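Local coordinates for vacuolar protein-sorting-associated protein 25 (Homo sapiens, PDB 3HTU) that forms part of the ESCRT-II complex, which is required for multivesicular body formation and for sorting endosomal cargo into these bodies, at residues Y31-G36 with E42-L47. Sequence-based numbering, arbitrary orientation.
Sequences YELTNG and EEFHGL
Thr34 and His45 form the centre of this contact, where the last turn of helix 30-35 meets the loop leading to helix 49-61 in the C-terminal winged-helix domain of VPS25. Thr34 O points at the middle of one face of the imidazole, 3.0 Å from His45 ND1, too steeply over the ring for a hydrogen bond to either nitrogen. At the ring edge, His45 NE2 donates to Gly36 O (2.8 Å), nearly in the ring plane and on a lone pair of Gly36 O. Thr34 O meanwhile takes a nearly straight bond from Gly46 N (2.8 Å, 173°) in the carbonyl plane. With Thr34 CG2 anti to the carbonyl carbon, the methyl reaches Leu47 O (3.2 Å) and packs on Leu47 CB. Deeper, Phe44 turns the edge of its ring, at CE1, to Leu33 O (3.3 Å); its side chain also touches Trp10 and Ile14 of helix 7-19. Replacing His45 with alanine removes the ring, and Gly36 O would probably lose its imidazole donor while the Thr34 carbonyl lost the face packed against it. The carbonyls of Thr34, in the last turn, and of Gly36, just beyond the helix, thus find N-H donors in the loop, one from backbone and one from imidazole, the latter bond implying a proton on NE2.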
ATOM      1  N   TYR A  31       0.411  -3.843  -1.260  1.00 24.26           N
ATOM      2  CA  TYR A  31       1.437  -4.102  -2.290  1.00 24.94           C
ATOM      3  C   TYR A  31       1.943  -2.825  -2.945  1.00 24.93           C
ATOM      4  O   TYR A  31       3.148  -2.625  -3.040  1.00 24.89           O
ATOM      5  CB  TYR A  31       0.928  -5.068  -3.354  1.00 25.86           C
ATOM      6  CG  TYR A  31       1.937  -5.393  -4.451  1.00 24.95           C
ATOM      7  CD1 TYR A  31       2.927  -6.350  -4.256  1.00 24.96           C
ATOM      8  CD2 TYR A  31       1.874  -4.750  -5.682  1.00 24.38           C
ATOM      9  CE1 TYR A  31       3.850  -6.664  -5.278  1.00 25.22           C
ATOM     10  CE2 TYR A  31       2.792  -5.035  -6.702  1.00 26.25           C
ATOM     11  CZ  TYR A  31       3.773  -5.995  -6.494  1.00 26.01           C
ATOM     12  OH  TYR A  31       4.664  -6.274  -7.516  1.00 28.24           O
ATOM     13  N   GLU A  32       1.035  -1.960  -3.402  1.00 25.54           N
ATOM     14  CA  GLU A  32       1.460  -0.786  -4.173  1.00 25.87           C
ATOM     15  C   GLU A  32       2.237   0.237  -3.364  1.00 26.23           C
ATOM     16  O   GLU A  32       3.013   1.003  -3.936  1.00 26.53           O
ATOM     17  CB  GLU A  32       0.294  -0.126  -4.907  1.00 26.21           C
ATOM     18  CG  GLU A  32      -0.553   0.809  -4.040  1.00 26.43           C
ATOM     19  CD  GLU A  32      -1.679   1.389  -4.827  1.00 26.95           C
ATOM     20  OE1 GLU A  32      -2.836   1.140  -4.470  1.00 27.81           O
ATOM     21  OE2 GLU A  32      -1.406   2.049  -5.841  1.00 27.10           O
ATOM     22  N   LEU A  33       2.046   0.249  -2.046  1.00 26.05           N
ATOM     23  CA  LEU A  33       2.850   1.107  -1.174  1.00 26.72           C
ATOM     24  C   LEU A  33       4.318   0.709  -1.173  1.00 27.46           C
ATOM     25  O   LEU A  33       5.185   1.572  -1.061  1.00 27.44           O
ATOM     26  CB  LEU A  33       2.330   1.120   0.277  1.00 26.28           C
ATOM     27  CG  LEU A  33       1.128   2.033   0.573  1.00 26.05           C
ATOM     28  CD1 LEU A  33       0.640   1.876   2.030  1.00 26.43           C
ATOM     29  CD2 LEU A  33       1.396   3.504   0.278  1.00 24.33           C
ATOM     30  N   THR A  34       4.590  -0.586  -1.278  1.00 28.40           N
ATOM     31  CA  THR A  34       5.974  -1.071  -1.205  1.00 29.67           C
ATOM     32  C   THR A  34       6.573  -1.513  -2.547  1.00 31.12           C
ATOM     33  O   THR A  34       7.798  -1.532  -2.701  1.00 31.53           O
ATOM     34  CB  THR A  34       6.119  -2.204  -0.182  1.00 29.70           C
ATOM     35  OG1 THR A  34       5.161  -3.242  -0.461  1.00 28.93           O
ATOM     36  CG2 THR A  34       5.926  -1.646   1.249  1.00 28.64           C
ATOM     37  N   ASN A  35       5.725  -1.886  -3.505  1.00 32.41           N
ATOM     38  CA  ASN A  35       6.199  -2.397  -4.805  1.00 33.75           C
ATOM     39  C   ASN A  35       5.600  -1.671  -6.013  1.00 34.78           C
ATOM     40  O   ASN A  35       5.814  -2.091  -7.164  1.00 34.65           O
ATOM     41  CB  ASN A  35       5.926  -3.897  -4.970  1.00 33.54           C
ATOM     42  CG  ASN A  35       6.380  -4.736  -3.782  1.00 34.09           C
ATOM     43  OD1 ASN A  35       7.450  -5.336  -3.808  1.00 35.19           O
ATOM     44  ND2 ASN A  35       5.543  -4.825  -2.763  1.00 32.36           N
ATOM     45  N   GLY A  36       4.858  -0.593  -5.767  1.00 35.55           N
ATOM     46  CA  GLY A  36       4.222   0.165  -6.849  1.00 37.23           C
ATOM     47  C   GLY A  36       5.194   1.072  -7.590  1.00 38.18           C
ATOM     48  O   GLY A  36       6.384   1.102  -7.275  1.00 38.00           O
ATOM     49  N   GLU A  42      10.920   6.030  -2.854  1.00 46.87           N
ATOM     50  CA  GLU A  42      10.752   6.295  -1.421  1.00 46.15           C
ATOM     51  C   GLU A  42      11.498   5.319  -0.515  1.00 45.01           C
ATOM     52  O   GLU A  42      11.764   4.172  -0.896  1.00 44.58           O
ATOM     53  CB  GLU A  42       9.264   6.348  -1.047  1.00 46.63           C
ATOM     54  CG  GLU A  42       8.795   7.699  -0.503  1.00 48.04           C
ATOM     55  CD  GLU A  42       9.089   8.877  -1.425  1.00 50.86           C
ATOM     56  OE1 GLU A  42       8.914  10.029  -0.963  1.00 52.40           O
ATOM     57  OE2 GLU A  42       9.484   8.667  -2.601  1.00 51.07           O
ATOM     58  N   GLU A  43      11.801   5.785   0.694  1.00 43.62           N
ATOM     59  CA  GLU A  43      12.539   5.002   1.693  1.00 42.78           C
ATOM     60  C   GLU A  43      11.837   3.702   2.100  1.00 41.27           C
ATOM     61  O   GLU A  43      12.496   2.758   2.560  1.00 41.45           O
ATOM     62  CB  GLU A  43      12.844   5.866   2.926  1.00 43.10           C
ATOM     63  CG  GLU A  43      13.590   7.185   2.602  1.00 44.12           C
ATOM     64  CD  GLU A  43      13.597   8.181   3.755  1.00 44.13           C
ATOM     65  OE1 GLU A  43      14.318   7.945   4.749  1.00 45.94           O
ATOM     66  OE2 GLU A  43      12.895   9.212   3.658  1.00 46.18           O
ATOM     67  N   PHE A  44      10.515   3.647   1.910  1.00 39.05           N
ATOM     68  CA  PHE A  44       9.723   2.465   2.276  1.00 37.10           C
ATOM     69  C   PHE A  44       9.437   1.483   1.132  1.00 36.23           C
ATOM     70  O   PHE A  44       8.791   0.458   1.345  1.00 35.15           O
ATOM     71  CB  PHE A  44       8.433   2.851   3.034  1.00 36.70           C
ATOM     72  CG  PHE A  44       7.544   3.827   2.305  1.00 35.56           C
ATOM     73  CD1 PHE A  44       6.611   3.382   1.375  1.00 35.03           C
ATOM     74  CD2 PHE A  44       7.614   5.182   2.583  1.00 34.53           C
ATOM     75  CE1 PHE A  44       5.773   4.278   0.719  1.00 35.25           C
ATOM     76  CE2 PHE A  44       6.789   6.090   1.930  1.00 34.92           C
ATOM     77  CZ  PHE A  44       5.868   5.637   0.989  1.00 35.50           C
ATOM     78  N   HIS A  45       9.928   1.764  -0.073  1.00 35.14           N
ATOM     79  CA  HIS A  45       9.804   0.779  -1.138  1.00 34.44           C
ATOM     80  C   HIS A  45      10.583  -0.471  -0.725  1.00 34.50           C
ATOM     81  O   HIS A  45      11.570  -0.371  -0.011  1.00 34.45           O
ATOM     82  CB  HIS A  45      10.305   1.332  -2.467  1.00 34.61           C
ATOM     83  CG  HIS A  45       9.586   0.775  -3.654  1.00 33.54           C
ATOM     84  ND1 HIS A  45      10.029  -0.337  -4.337  1.00 32.92           N
ATOM     85  CD2 HIS A  45       8.445   1.168  -4.269  1.00 33.51           C
ATOM     86  CE1 HIS A  45       9.198  -0.597  -5.331  1.00 33.50           C
ATOM     87  NE2 HIS A  45       8.226   0.302  -5.312  1.00 34.25           N
ATOM     88  N   GLY A  46      10.108  -1.645  -1.125  1.00 34.26           N
ATOM     89  CA  GLY A  46      10.749  -2.895  -0.715  1.00 34.73           C
ATOM     90  C   GLY A  46      10.525  -3.306   0.737  1.00 34.59           C
ATOM     91  O   GLY A  46      10.828  -4.442   1.105  1.00 34.36           O
ATOM     92  N   LEU A  47       9.999  -2.399   1.565  1.00 34.58           N
ATOM     93  CA  LEU A  47       9.633  -2.731   2.952  1.00 34.21           C
ATOM     94  C   LEU A  47       8.765  -3.984   2.962  1.00 34.29           C
ATOM     95  O   LEU A  47       7.843  -4.093   2.155  1.00 34.86           O
ATOM     96  CB  LEU A  47       8.862  -1.579   3.603  1.00 34.21           C
ATOM     97  CG  LEU A  47       9.080  -1.140   5.061  1.00 33.81           C
ATOM     98  CD1 LEU A  47       7.754  -0.729   5.697  1.00 34.33           C
ATOM     99  CD2 LEU A  47       9.790  -2.178   5.918  1.00 36.06           C
TER
HETATM  100  O   HOH W   1       5.558  -5.018   1.520  1.00 52.47           O